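52 protein (Murid herpesvirus 4, PDB 2OA5) is an abundant tegument protein of the BLRF2 family that probably plays a structural part in the virion and forms a four-chain assembly in the crystal. Local coordinates at residues B[42-45]-B[46-50]; B[66-69]-B[70-74]. One frame throughout, in Å; residues are numbered along the deposited sequence.

Contact 1 (B[42-45]-B[46-50]); sequences SILT and AAKRE. With PE5 (3,6,9,12,15,18,21,24-octaoxahexacosan-1-ol), chain D.
The guanidinium group of R49 turns one face to the carbonyl oxygen of T45, while the carbonyl oxygen of L44 approaches it obliquely. Neither oxygen is hydrogen-bonded to the group, whose outer end meets the third subunit, where E23 gives a long, weak ion pair. The setting is the start of helix 46-76, with T45 as N-cap. Threonine suits this place because its hydroxyl can accept from a backbone N-H of the first turn. With chi1 at 56°, OG1 sits between the backbone N and the carbonyl carbon and accepts from K48 N at 3.1 Å, though crowding by K48 makes the position of OG1 less certain. The first main-chain bond of the helix is better defined: R49 N reaches T45 O at 2.9 Å.

Just before the cap, L44 lays its branched end across the aliphatic base of R49, nearly at a right angle, with CG 3.7 Å from R49 CB. These are the two positions of a hydrophobic staple, here filled on the helix side by the methylene groups of an arginine. L44 CD1 also lies 4.0 Å from K48 CG. Lysine can serve both needs: its methylenes pack here, and its chain, bent at chi2 (83°), leads NZ away to a salt bridge with E82 of the second subunit. The loop's other flank meets a bound polyethylene glycol chain, where I43 CG2 lies 3.6 Å from PE5 C1 and T45 CG2 lies 3.7 Å from PE5 C2.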
loop_
_atom_site.group_PDB
_atom_site.type_symbol
_atom_site.label_atom_id
_atom_site.label_comp_id
_atom_site.label_asym_id
_atom_site.label_seq_id
_atom_site.Cartn_x
_atom_site.Cartn_y
_atom_site.Cartn_z
ATOM N N SER B 42 10.194 17.998 -26.678
ATOM C CA SER B 42 10.275 16.662 -27.215
ATOM C C SER B 42 9.197 15.769 -26.621
ATOM O O SER B 42 8.716 15.994 -25.509
ATOM C CB SER B 42 11.647 16.061 -26.917
ATOM O OG SER B 42 11.776 14.779 -27.506
ATOM N N ILE B 43 8.814 14.760 -27.391
ATOM C CA ILE B 43 7.832 13.797 -26.942
ATOM C C ILE B 43 8.645 12.785 -26.144
ATOM O O ILE B 43 9.734 12.369 -26.546
ATOM C CB ILE B 43 7.099 13.125 -28.141
ATOM C CG1 ILE B 43 5.802 13.874 -28.465
ATOM C CG2 ILE B 43 6.687 11.703 -27.782
ATOM C CD1 ILE B 43 5.795 15.332 -28.092
ATOM N N LEU B 44 8.103 12.426 -24.989
ATOM C CA LEU B 44 8.727 11.500 -24.063
ATOM C C LEU B 44 8.812 10.067 -24.579
ATOM O O LEU B 44 7.826 9.522 -25.083
ATOM C CB LEU B 44 7.918 11.515 -22.753
ATOM C CG LEU B 44 8.493 11.909 -21.391
ATOM C CD1 LEU B 44 9.524 12.986 -21.533
ATOM C CD2 LEU B 44 7.350 12.367 -20.493
ATOM N N THR B 45 10.000 9.474 -24.482
ATOM C CA THR B 45 10.165 8.067 -24.842
ATOM C C THR B 45 9.765 7.361 -23.531
ATOM O O THR B 45 9.816 7.969 -22.464
ATOM C CB THR B 45 11.635 7.693 -25.180
ATOM O OG1 THR B 45 12.483 8.032 -24.081
ATOM C CG2 THR B 45 12.111 8.411 -26.455
ATOM N N ALA B 46 9.359 6.098 -23.605
ATOM C CA ALA B 46 8.950 5.360 -22.413
ATOM C C ALA B 46 10.085 5.249 -21.397
ATOM O O ALA B 46 9.902 5.503 -20.203
ATOM C CB ALA B 46 8.459 3.973 -22.809
ATOM N N ALA B 47 11.267 4.870 -21.880
ATOM C CA ALA B 47 12.437 4.724 -21.022
ATOM C C ALA B 47 12.833 6.064 -20.385
ATOM O O ALA B 47 13.250 6.111 -19.226
ATOM C CB ALA B 47 13.601 4.145 -21.830
ATOM N N LYS B 48 12.690 7.149 -21.144
ATOM C CA LYS B 48 13.018 8.491 -20.658
ATOM C C LYS B 48 12.030 8.925 -19.581
ATOM O O LYS B 48 12.416 9.468 -18.546
ATOM C CB LYS B 48 12.973 9.492 -21.818
ATOM C CG LYS B 48 12.981 10.960 -21.418
ATOM C CD LYS B 48 14.377 11.481 -21.143
ATOM C CE LYS B 48 14.368 13.008 -21.058
ATOM N NZ LYS B 48 15.295 13.632 -22.047
ATOM N N ARG B 49 10.750 8.698 -19.846
ATOM C CA ARG B 49 9.706 9.051 -18.902
ATOM C C ARG B 49 9.918 8.290 -17.592
ATOM O O ARG B 49 9.846 8.869 -16.513
ATOM C CB ARG B 49 8.335 8.715 -19.492
ATOM C CG ARG B 49 7.188 8.920 -18.533
ATOM C CD ARG B 49 5.872 8.533 -19.171
ATOM N NE ARG B 49 5.849 7.138 -19.588
ATOM C CZ ARG B 49 5.663 6.730 -20.836
ATOM N NH1 ARG B 49 5.481 7.617 -21.813
ATOM N NH2 ARG B 49 5.663 5.430 -21.114
ATOM N N GLU B 50 10.189 6.991 -17.700
ATOM C CA GLU B 50 10.408 6.137 -16.533
ATOM C C GLU B 50 11.592 6.600 -15.697
ATOM O O GLU B 50 11.573 6.509 -14.469
ATOM C CB GLU B 50 10.647 4.689 -16.973
ATOM C CG GLU B 50 10.879 3.691 -15.829
ATOM C CD GLU B 50 9.589 3.193 -15.176
ATOM O OE1 GLU B 50 8.498 3.659 -15.558
ATOM O OE2 GLU B 50 9.670 2.328 -14.280
HETATM C C48 PE5 D . 10.757 12.206 -31.932
HETATM C C50 PE5 D . 11.404 11.594 -30.693
HETATM O O1 PE5 D . 10.781 10.342 -30.409
HETATM C C1 PE5 D . 9.596 10.561 -29.647
HETATM C C2 PE5 D . 9.396 9.345 -28.784
HETATM O O2 PE5 D . 8.931 8.297 -29.615
HETATM C C3 PE5 D . 7.508 8.339 -29.647
HETATM C C4 PE5 D . 6.992 7.129 -30.394
HETATM O O3 PE5 D . 6.167 7.575 -31.467
HETATM C C5 PE5 D . 6.288 6.676 -32.566
HETATM C C6 PE5 D . 5.865 7.388 -33.830
HETATM O O4 PE5 D . 6.848 7.171 -34.844
HETATM C C7 PE5 D . 7.178 8.421 -35.452
HETATM C C8 PE5 D . 6.781 8.403 -36.914
HETATM O O5 PE5 D . 6.511 9.743 -37.325
HETATM C C9 PE5 D . 7.684 10.303 -37.926
HETATM C C10 PE5 D . 7.801 9.859 -39.381
HETATM O O6 PE5 D . 7.345 10.895 -40.260
HETATM C C11 PE5 D . 5.935 10.736 -40.493
HETATM C C12 PE5 D . 5.509 11.584 -41.682
HETATM O O7 PE5 D . 4.088 11.503 -41.875
HETATM C C13 PE5 D . 3.739 10.192 -42.344
HETATM C C14 PE5 D . 2.598 10.279 -43.342
HETATM O O8 PE5 D . 1.405 10.756 -42.702
HETATM C C15 PE5 D . 1.509 10.576 -41.286
HETATM C C16 PE5 D . 0.403 11.369 -40.595
HETATM O O52 PE5 D . -0.835 10.669 -40.731
#

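Contact 2 (B[66-69]-B[70-74]); sequences RKIE and AKVRS
E69 and R73 run side by side and point the same way, their carboxylate and guanidinium planes turned 53° from each other. OE2 of E69 lies over one face of the guanidinium, 2.6 Å from R73 NH1, so this salt bridge is not the flat, two-pronged kind. R73 carries CG beside its backbone N (chi1 -88°) and then extends as far as NE; E69, with CG anti to the backbone N (chi1 -167°), is likewise extended, and the two chains run alongside each other. R73 NH2 has a second acidic partner, E50 of the second subunit.

The spacing is the i to i+4 step of an alpha-helix, here in the later part of helix 46-76. R73 N donates to E69 O at 2.7 Å, V72 N to I68 O at 2.9 Å, and A70 and K71 reach back in the same way. I68 and V72 stand one turn apart, and their CG2 methyls meet at 4.1 Å as the side chains cross at a slant. Branched aliphatic residues fit this buried flank, where I68 also packs on L94 and V96 of strand 93-99, and on A64 of the second subunit. K67 and K71 lead their amines away from this turn, K67 NZ to the carboxylate of E102 and K71 NZ to the carbonyl oxygen of R95 in strand 93-99.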
loop_
_atom_site.group_PDB
_atom_site.type_symbol
_atom_site.label_atom_id
_atom_site.label_comp_id
_atom_site.label_asym_id
_atom_site.label_seq_id
_atom_site.Cartn_x
_atom_site.Cartn_y
_atom_site.Cartn_z
ATOM N N ARG B 66 12.680 11.900 5.686
ATOM C CA ARG B 66 13.242 12.854 6.642
ATOM C C ARG B 66 12.161 13.234 7.654
ATOM O O ARG B 66 12.347 13.125 8.865
ATOM C CB ARG B 66 13.716 14.110 5.897
ATOM C CG ARG B 66 13.830 15.381 6.749
ATOM C CD ARG B 66 13.528 16.622 5.905
ATOM N NE ARG B 66 14.364 16.679 4.706
ATOM C CZ ARG B 66 14.204 17.552 3.716
ATOM N NH1 ARG B 66 13.235 18.457 3.770
ATOM N NH2 ARG B 66 15.016 17.522 2.666
ATOM N N LYS B 67 11.024 13.670 7.122
ATOM C CA LYS B 67 9.885 14.099 7.920
ATOM C C LYS B 67 9.304 13.002 8.804
ATOM O O LYS B 67 8.931 13.245 9.951
ATOM C CB LYS B 67 8.789 14.651 6.994
ATOM C CG LYS B 67 9.241 15.802 6.106
ATOM C CD LYS B 67 8.055 16.475 5.419
ATOM C CE LYS B 67 8.490 17.744 4.699
ATOM N NZ LYS B 67 7.504 18.847 4.885
ATOM N N ILE B 68 9.212 11.791 8.263
ATOM C CA ILE B 68 8.674 10.664 9.012
ATOM C C ILE B 68 9.520 10.355 10.249
ATOM O O ILE B 68 8.996 10.167 11.343
ATOM C CB ILE B 68 8.585 9.413 8.109
ATOM C CG1 ILE B 68 7.356 9.535 7.202
ATOM C CG2 ILE B 68 8.525 8.150 8.954
ATOM C CD1 ILE B 68 7.425 8.701 5.942
ATOM N N GLU B 69 10.830 10.302 10.062
ATOM C CA GLU B 69 11.740 10.022 11.158
ATOM C C GLU B 69 11.552 11.038 12.281
ATOM O O GLU B 69 11.526 10.690 13.465
ATOM C CB GLU B 69 13.175 10.097 10.655
ATOM C CG GLU B 69 14.198 9.521 11.604
ATOM C CD GLU B 69 15.603 9.720 11.096
ATOM O OE1 GLU B 69 15.809 9.616 9.866
ATOM O OE2 GLU B 69 16.503 9.973 11.917
ATOM N N ALA B 70 11.435 12.304 11.886
ATOM C CA ALA B 70 11.258 13.401 12.826
ATOM C C ALA B 70 10.045 13.183 13.727
ATOM O O ALA B 70 10.122 13.353 14.942
ATOM C CB ALA B 70 11.118 14.715 12.057
ATOM N N LYS B 71 8.926 12.800 13.121
ATOM C CA LYS B 71 7.688 12.565 13.853
ATOM C C LYS B 71 7.764 11.313 14.711
ATOM O O LYS B 71 7.166 11.243 15.786
ATOM C CB LYS B 71 6.522 12.473 12.866
ATOM C CG LYS B 71 6.431 13.700 11.981
ATOM C CD LYS B 71 5.204 13.708 11.103
ATOM C CE LYS B 71 4.388 14.955 11.389
ATOM N NZ LYS B 71 3.527 15.351 10.241
ATOM N N VAL B 72 8.499 10.310 14.232
ATOM C CA VAL B 72 8.657 9.084 14.996
ATOM C C VAL B 72 9.509 9.448 16.210
ATOM O O VAL B 72 9.205 9.050 17.329
ATOM C CB VAL B 72 9.351 7.972 14.153
ATOM C CG1 VAL B 72 9.639 6.743 15.025
ATOM C CG2 VAL B 72 8.451 7.587 12.975
ATOM N N ARG B 73 10.565 10.229 15.993
ATOM C CA ARG B 73 11.412 10.645 17.106
ATOM C C ARG B 73 10.585 11.368 18.158
ATOM O O ARG B 73 10.704 11.104 19.354
ATOM C CB ARG B 73 12.534 11.563 16.627
ATOM C CG ARG B 73 13.768 10.827 16.188
ATOM C CD ARG B 73 14.902 11.776 15.853
ATOM N NE ARG B 73 16.164 11.045 15.820
ATOM C CZ ARG B 73 16.383 9.985 15.051
ATOM N NH1 ARG B 73 15.428 9.542 14.248
ATOM N NH2 ARG B 73 17.541 9.347 15.098
ATOM N N SER B 74 9.730 12.282 17.705
ATOM C CA SER B 74 8.886 13.036 18.614
ATOM C C SER B 74 7.950 12.108 19.394
ATOM O O SER B 74 7.822 12.237 20.612
ATOM C CB SER B 74 8.102 14.100 17.826
ATOM O OG SER B 74 6.729 14.127 18.170
#

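Both contacts draw on helix 46-76, contact 1 at its start and contact 2 within its later turns, with centres 35 Å apart on opposite sides of the chain's centre. Contact 1 is a surface contact, with L44 the one buried residue among those that touch across it; its chemistry is that of a helix end, where a hydroxyl meets backbone N-H. Contact 2 is partly buried, its backbone bonds are the repeating ones of a helix interior, and its apolar residues face strand 93-99 and the second subunit. Although about 21 Å separates their nearest atoms within the chain, E50 pairs with R73 of the second subunit and R73 with E50 of that subunit, consistent with antiparallel pairing of the two helices.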